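PDB 5EVG: francisella virulence factor from Francisella novicida, which is of undetermined molecular function but probably contributes to the virulence of Francisella. Local coordinates for residues 24-29 / 77-82; 45-50 / 93-98. One frame throughout, in Å; residues are numbered along the deposited sequence.

Contact 1. Residues 24-29 / 77-82; sequences SQVRVY and HEIKYI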
loop_
_atom_site.group_PDB
_atom_site.type_symbol
_atom_site.label_atom_id
_atom_site.label_comp_id
_atom_site.label_asym_id
_atom_site.label_seq_id
_atom_site.Cartn_x
_atom_site.Cartn_y
_atom_site.Cartn_z
ATOM N N SER A 24 8.400 -3.033 -10.968
ATOM C CA SER A 24 8.167 -4.386 -11.471
ATOM C C SER A 24 8.820 -5.473 -10.607
ATOM O O SER A 24 8.457 -6.652 -10.735
ATOM C CB SER A 24 8.657 -4.517 -12.910
ATOM O OG SER A 24 10.061 -4.345 -13.002
ATOM N N GLN A 25 9.762 -5.115 -9.732
ATOM C CA GLN A 25 10.458 -6.116 -8.933
ATOM C C GLN A 25 9.776 -6.397 -7.604
ATOM O O GLN A 25 10.191 -7.329 -6.890
ATOM C CB GLN A 25 11.895 -5.669 -8.659
ATOM C CG GLN A 25 12.727 -5.434 -9.933
ATOM C CD GLN A 25 14.201 -5.271 -9.621
ATOM O OE1 GLN A 25 14.696 -4.153 -9.541
ATOM N NE2 GLN A 25 14.909 -6.377 -9.470
ATOM N N VAL A 26 8.745 -5.635 -7.264
ATOM C CA VAL A 26 8.107 -5.755 -5.952
ATOM C C VAL A 26 7.076 -6.876 -5.995
ATOM O O VAL A 26 6.090 -6.804 -6.739
ATOM C CB VAL A 26 7.456 -4.426 -5.544
ATOM C CG1 VAL A 26 6.744 -4.565 -4.161
ATOM C CG2 VAL A 26 8.492 -3.307 -5.536
ATOM N N ARG A 27 7.288 -7.905 -5.185
ATOM C CA ARG A 27 6.327 -8.987 -5.058
ATOM C C ARG A 27 5.197 -8.570 -4.131
ATOM O O ARG A 27 5.418 -7.861 -3.147
ATOM C CB ARG A 27 7.000 -10.235 -4.509
ATOM C CG ARG A 27 8.158 -10.703 -5.392
ATOM C CD ARG A 27 8.809 -11.960 -4.848
ATOM N NE ARG A 27 9.276 -11.791 -3.477
ATOM C CZ ARG A 27 10.513 -11.428 -3.152
ATOM N NH1 ARG A 27 11.419 -11.193 -4.095
ATOM N NH2 ARG A 27 10.844 -11.303 -1.880
ATOM N N VAL A 28 3.987 -9.045 -4.425
ATOM C CA VAL A 28 2.778 -8.496 -3.787
ATOM C C VAL A 28 1.962 -9.617 -3.142
ATOM O O VAL A 28 1.535 -10.556 -3.827
ATOM C CB VAL A 28 1.923 -7.718 -4.805
ATOM C CG1 VAL A 28 0.604 -7.262 -4.172
ATOM C CG2 VAL A 28 2.687 -6.503 -5.317
ATOM N N TYR A 29 1.688 -9.493 -1.834
ATOM C CA TYR A 29 0.917 -10.498 -1.111
ATOM C C TYR A 29 -0.226 -9.852 -0.342
ATOM O O TYR A 29 -0.135 -8.696 0.073
ATOM C CB TYR A 29 1.778 -11.273 -0.100
ATOM C CG TYR A 29 2.894 -12.007 -0.769
ATOM C CD1 TYR A 29 4.148 -11.427 -0.895
ATOM C CD2 TYR A 29 2.691 -13.271 -1.294
ATOM C CE1 TYR A 29 5.189 -12.106 -1.518
ATOM C CE2 TYR A 29 3.725 -13.951 -1.917
ATOM C CZ TYR A 29 4.956 -13.354 -2.037
ATOM O OH TYR A 29 5.966 -14.038 -2.673
ATOM N N HIS A 77 11.663 -5.201 -1.876
ATOM C CA HIS A 77 11.303 -6.106 -2.953
ATOM C C HIS A 77 9.975 -6.802 -2.704
ATOM O O HIS A 77 9.601 -7.691 -3.474
ATOM C CB HIS A 77 12.414 -7.135 -3.169
ATOM C CG HIS A 77 13.678 -6.538 -3.697
ATOM N ND1 HIS A 77 14.519 -5.772 -2.921
ATOM C CD2 HIS A 77 14.237 -6.582 -4.930
ATOM C CE1 HIS A 77 15.545 -5.373 -3.650
ATOM N NE2 HIS A 77 15.397 -5.851 -4.874
ATOM N N GLU A 78 9.234 -6.397 -1.673
ATOM C CA GLU A 78 8.016 -7.107 -1.318
ATOM C C GLU A 78 7.108 -6.169 -0.536
ATOM O O GLU A 78 7.589 -5.359 0.258
ATOM C CB GLU A 78 8.341 -8.358 -0.483
ATOM C CG GLU A 78 7.117 -9.151 -0.027
ATOM C CD GLU A 78 7.490 -10.257 0.959
ATOM O OE1 GLU A 78 8.663 -10.310 1.363
ATOM O OE2 GLU A 78 6.618 -11.071 1.320
ATOM N N ILE A 79 5.805 -6.266 -0.785
ATOM C CA ILE A 79 4.802 -5.567 0.010
ATOM C C ILE A 79 3.706 -6.565 0.363
ATOM O O ILE A 79 3.368 -7.441 -0.440
ATOM C CB ILE A 79 4.236 -4.332 -0.731
ATOM C CG1 ILE A 79 3.246 -3.573 0.144
ATOM C CG2 ILE A 79 3.549 -4.732 -2.045
ATOM C CD1 ILE A 79 2.540 -2.434 -0.586
ATOM N N LYS A 80 3.204 -6.486 1.598
ATOM C CA LYS A 80 2.011 -7.212 1.996
ATOM C C LYS A 80 0.984 -6.167 2.397
ATOM O O LYS A 80 1.303 -5.278 3.192
ATOM C CB LYS A 80 2.293 -8.175 3.167
ATOM C CG LYS A 80 3.533 -9.068 3.002
ATOM C CD LYS A 80 3.822 -9.886 4.284
ATOM C CE LYS A 80 5.118 -10.680 4.190
ATOM N NZ LYS A 80 5.401 -11.422 5.470
ATOM N N TYR A 81 -0.233 -6.253 1.846
ATOM C CA TYR A 81 -1.151 -5.130 1.942
ATOM C C TYR A 81 -2.594 -5.586 2.121
ATOM O O TYR A 81 -2.952 -6.735 1.858
ATOM C CB TYR A 81 -1.056 -4.255 0.690
ATOM C CG TYR A 81 -1.861 -4.814 -0.460
ATOM C CD1 TYR A 81 -1.369 -5.846 -1.256
ATOM C CD2 TYR A 81 -3.134 -4.308 -0.746
ATOM C CE1 TYR A 81 -2.126 -6.354 -2.319
ATOM C CE2 TYR A 81 -3.891 -4.815 -1.786
ATOM C CZ TYR A 81 -3.388 -5.842 -2.567
ATOM O OH TYR A 81 -4.153 -6.323 -3.625
ATOM N N ILE A 82 -3.437 -4.643 2.537
ATOM C CA ILE A 82 -4.881 -4.830 2.546
ATOM C C ILE A 82 -5.517 -3.508 2.140
ATOM O O ILE A 82 -5.011 -2.443 2.501
ATOM C CB ILE A 82 -5.351 -5.287 3.944
ATOM C CG1 ILE A 82 -6.855 -5.544 3.957
ATOM C CG2 ILE A 82 -5.001 -4.232 4.985
ATOM C CD1 ILE A 82 -7.271 -6.268 5.219
#

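Contact 2. Residues 45-50 / 93-98; sequences RTSTHV and LSSVQL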
loop_
_atom_site.group_PDB
_atom_site.type_symbol
_atom_site.label_atom_id
_atom_site.label_comp_id
_atom_site.label_asym_id
_atom_site.label_seq_id
_atom_site.Cartn_x
_atom_site.Cartn_y
_atom_site.Cartn_z
ATOM N N ARG A 45 1.001 3.650 3.410
ATOM C CA ARG A 45 -0.422 3.946 3.461
ATOM C C ARG A 45 -0.749 4.789 2.239
ATOM O O ARG A 45 -0.061 5.781 1.978
ATOM C CB ARG A 45 -0.796 4.697 4.742
ATOM C CG ARG A 45 -0.277 4.041 6.028
ATOM C CD ARG A 45 -1.245 4.243 7.178
ATOM N NE ARG A 45 -0.978 3.312 8.273
ATOM C CZ ARG A 45 -1.912 2.815 9.078
ATOM N NH1 ARG A 45 -3.184 3.151 8.904
ATOM N NH2 ARG A 45 -1.579 1.972 10.050
ATOM N N THR A 46 -1.769 4.384 1.481
ATOM C CA THR A 46 -2.217 5.145 0.315
ATOM C C THR A 46 -3.738 5.241 0.325
ATOM O O THR A 46 -4.421 4.446 0.979
ATOM C CB THR A 46 -1.732 4.523 -1.004
ATOM O OG1 THR A 46 -2.347 3.243 -1.201
ATOM C CG2 THR A 46 -0.210 4.367 -0.986
ATOM N N SER A 47 -4.267 6.238 -0.396
ATOM C CA SER A 47 -5.687 6.538 -0.326
ATOM C C SER A 47 -6.141 7.245 -1.600
ATOM O O SER A 47 -5.397 8.044 -2.172
ATOM C CB SER A 47 -5.989 7.419 0.893
ATOM O OG SER A 47 -7.360 7.729 0.977
ATOM N N THR A 48 -7.387 6.960 -2.013
ATOM C CA THR A 48 -8.057 7.629 -3.129
ATOM C C THR A 48 -9.542 7.770 -2.807
ATOM O O THR A 48 -10.165 6.823 -2.307
ATOM C CB THR A 48 -7.902 6.851 -4.450
ATOM O OG1 THR A 48 -6.531 6.499 -4.640
ATOM C CG2 THR A 48 -8.353 7.705 -5.649
ATOM N N HIS A 49 -10.095 8.948 -3.085
ATOM C CA HIS A 49 -11.521 9.164 -2.885
ATOM C C HIS A 49 -12.334 8.263 -3.810
ATOM O O HIS A 49 -11.919 7.942 -4.925
ATOM C CB HIS A 49 -11.884 10.627 -3.132
ATOM C CG HIS A 49 -13.357 10.883 -3.114
ATOM N ND1 HIS A 49 -14.071 11.017 -1.945
ATOM C CD2 HIS A 49 -14.258 10.980 -4.120
ATOM C CE1 HIS A 49 -15.347 11.213 -2.230
ATOM N NE2 HIS A 49 -15.487 11.190 -3.543
ATOM N N VAL A 50 -13.517 7.867 -3.346
ATOM C CA VAL A 50 -14.402 6.987 -4.098
ATOM C C VAL A 50 -15.815 7.560 -4.068
ATOM O O VAL A 50 -16.295 8.005 -3.017
ATOM C CB VAL A 50 -14.361 5.543 -3.546
ATOM C CG1 VAL A 50 -14.694 5.498 -2.061
ATOM C CG2 VAL A 50 -15.277 4.639 -4.343
ATOM N N LEU A 93 -16.588 12.185 1.597
ATOM C CA LEU A 93 -15.418 11.868 2.402
ATOM C C LEU A 93 -15.013 10.406 2.283
ATOM O O LEU A 93 -14.063 9.980 2.949
ATOM C CB LEU A 93 -15.676 12.227 3.865
ATOM C CG LEU A 93 -16.196 13.645 4.096
ATOM C CD1 LEU A 93 -16.967 13.735 5.389
ATOM C CD2 LEU A 93 -15.043 14.627 4.086
ATOM N N SER A 94 -15.705 9.631 1.452
ATOM C CA SER A 94 -15.403 8.216 1.318
ATOM C C SER A 94 -14.111 8.016 0.537
ATOM O O SER A 94 -13.825 8.721 -0.438
ATOM C CB SER A 94 -16.552 7.490 0.622
ATOM O OG SER A 94 -17.769 7.673 1.331
ATOM N N SER A 95 -13.336 7.036 0.965
ATOM C CA SER A 95 -12.104 6.724 0.268
ATOM C C SER A 95 -11.871 5.228 0.370
ATOM O O SER A 95 -12.294 4.585 1.337
ATOM C CB SER A 95 -10.924 7.514 0.846
ATOM O OG SER A 95 -10.562 7.017 2.125
ATOM N N VAL A 96 -11.236 4.674 -0.659
ATOM C CA VAL A 96 -10.622 3.356 -0.564
ATOM C C VAL A 96 -9.199 3.572 -0.070
ATOM O O VAL A 96 -8.431 4.332 -0.678
ATOM C CB VAL A 96 -10.630 2.614 -1.910
ATOM C CG1 VAL A 96 -9.965 1.239 -1.744
ATOM C CG2 VAL A 96 -12.056 2.472 -2.444
ATOM N N GLN A 97 -8.856 2.930 1.040
ATOM C CA GLN A 97 -7.553 3.092 1.660
ATOM C C GLN A 97 -6.742 1.812 1.515
ATOM O O GLN A 97 -7.278 0.734 1.275
ATOM C CB GLN A 97 -7.693 3.447 3.141
ATOM C CG GLN A 97 -8.337 4.797 3.411
ATOM C CD GLN A 97 -8.395 5.086 4.899
ATOM O OE1 GLN A 97 -7.689 5.961 5.398
ATOM N NE2 GLN A 97 -9.232 4.343 5.616
ATOM N N LEU A 98 -5.436 1.946 1.638
ATOM C CA LEU A 98 -4.559 0.788 1.600
ATOM C C LEU A 98 -3.592 0.894 2.762
ATOM O O LEU A 98 -3.022 1.963 3.006
ATOM C CB LEU A 98 -3.795 0.698 0.254
ATOM C CG LEU A 98 -2.780 -0.450 0.139
ATOM C CD1 LEU A 98 -2.626 -0.820 -1.324
ATOM C CD2 LEU A 98 -1.423 -0.073 0.714
#

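Contact 1. Residues 24-29 / 77-82
V28 meets two side chains of the 77-82 segment on one face of the sheet, and its two methyls divide the work. V28 CG1, held anti to the backbone N (chi1 175°), reaches forward to the Y81 ring, 3.4 Å from Y81 CE1. V28 CG2 lies instead 3.8 Å from I79 CG2, the two side chains side by side and pointing the same way. V26 adds its CG1 to the same I79 methyl, so I79 CG2 is shared by two valines of the facing segment.

Beneath this apolar patch the strands run parallel, the axes of strand segments 27-29 and 78-82 approaching to 4.8 Å, with R27, V28 and Y29 opposite E78, I79 and K80. R27 and Y29 alone supply the bonds on their side, through both N and O: R27 N donates to H77 O, I79 N to R27 O at 2.9 Å, Y29 N to I79 O, and Y81 N to Y29 O. Such skipping of V28 is the pattern of parallel strands.

On the reverse face, E78 extends towards Y29 with its CG in the plane of the ring, at the edge. E78 OE2 approaches Y29 CD1 at 3.3 Å, the carboxylate turned 69° from the ring plane. R27 bends at chi3 (-56°), and H77 O lies over one face of its guanidinium, though the outer end of this side chain is placed with less certainty.

The contact joins strand 27-30, one of the sheet's two outermost strands, to strand 78-84. Helix 56-73 packs on the V28 face, where I68 touches V26 and V28, A67 touches I79 and L64 touches Y81. Across from strand 27-30, H77 and E78 both face F103 of strand 95-103, a classic beta bulge, while K80 makes a cation-pi contact with F103 and bonds D36 O through NZ.

Contact 2. Residues 45-50 / 93-98
T46 with L98 and T48 with V96 form the hydrogen-bonded pairs of two antiparallel strands, each closed by reciprocal N-H...O bonds (L98 N to T46 O at 2.8 Å), while S47 opposite Q97 and H49 opposite S95 are the non-hydrogen-bonded pairs, and the axes of strand segments 45-49 and 95-98 run at 169° and approach to 4.6 Å.

Among the side chains, T46 and L98 lie alongside each other, pointing the same way. T46 OG1 sits between its backbone N and carbonyl carbon (chi1 66°), where it rests 3.3 Å from L98 CB while its polar partner is N63 O. Further along the same face, V50 CB packs against V96 CG2 at 4.0 Å, and V50 CG1 reaches back over the S94-S95 peptide, 3.7 Å from S95 N. The backbone of V50 is engaged as well: V50 N donates to S94 O with a nearly straight N-H...O angle of 163°. This bond continues the pairing past the end of strand 42-49; the donor approaches from above the carbonyl plane. V50 O is buried here with no partner in the model.

The other face is more polar. S47 OG and S95 OG are joined by a weak hydrogen bond of 3.5 Å, given by S95, and Q97 CG flanks S47 OG at 3.9 Å.

This pairing places strand 42-49 between strand 95-103 and strand 7-12, to which R45 and S47 bond through the backbones of V9 and K7, while T48 OG1 bonds T6 OG1 just before that strand. Helix 56-73 lies across the T46 and V96 face, with L59 against T48 and V50, and on its far side strand 95-103 meets strand 78-84, where Q97 bonds L84 through the backbone.

Overall arrangement
Contact 1 and contact 2 belong to one mixed five-stranded sheet, ordered 7-12, 42-49, 95-103, 78-84, 27-30. Their centres are about 19 Å apart, on opposite sides of the chain's centre, yet they touch where strands 78-84 and 95-103 run side by side: Y81 CD2 packs on L98 CD1 at 3.6 Å. Contact 1 is the sheet's parallel pairing and holds an outermost strand; contact 2 is an antiparallel pairing one strand in from the other edge. Helix 56-73 packs against side chains of both, connecting them across one face. Their segments alternate along the chain, so the two pairings interlock in sequence. Neither contact includes a bound ligand or metal.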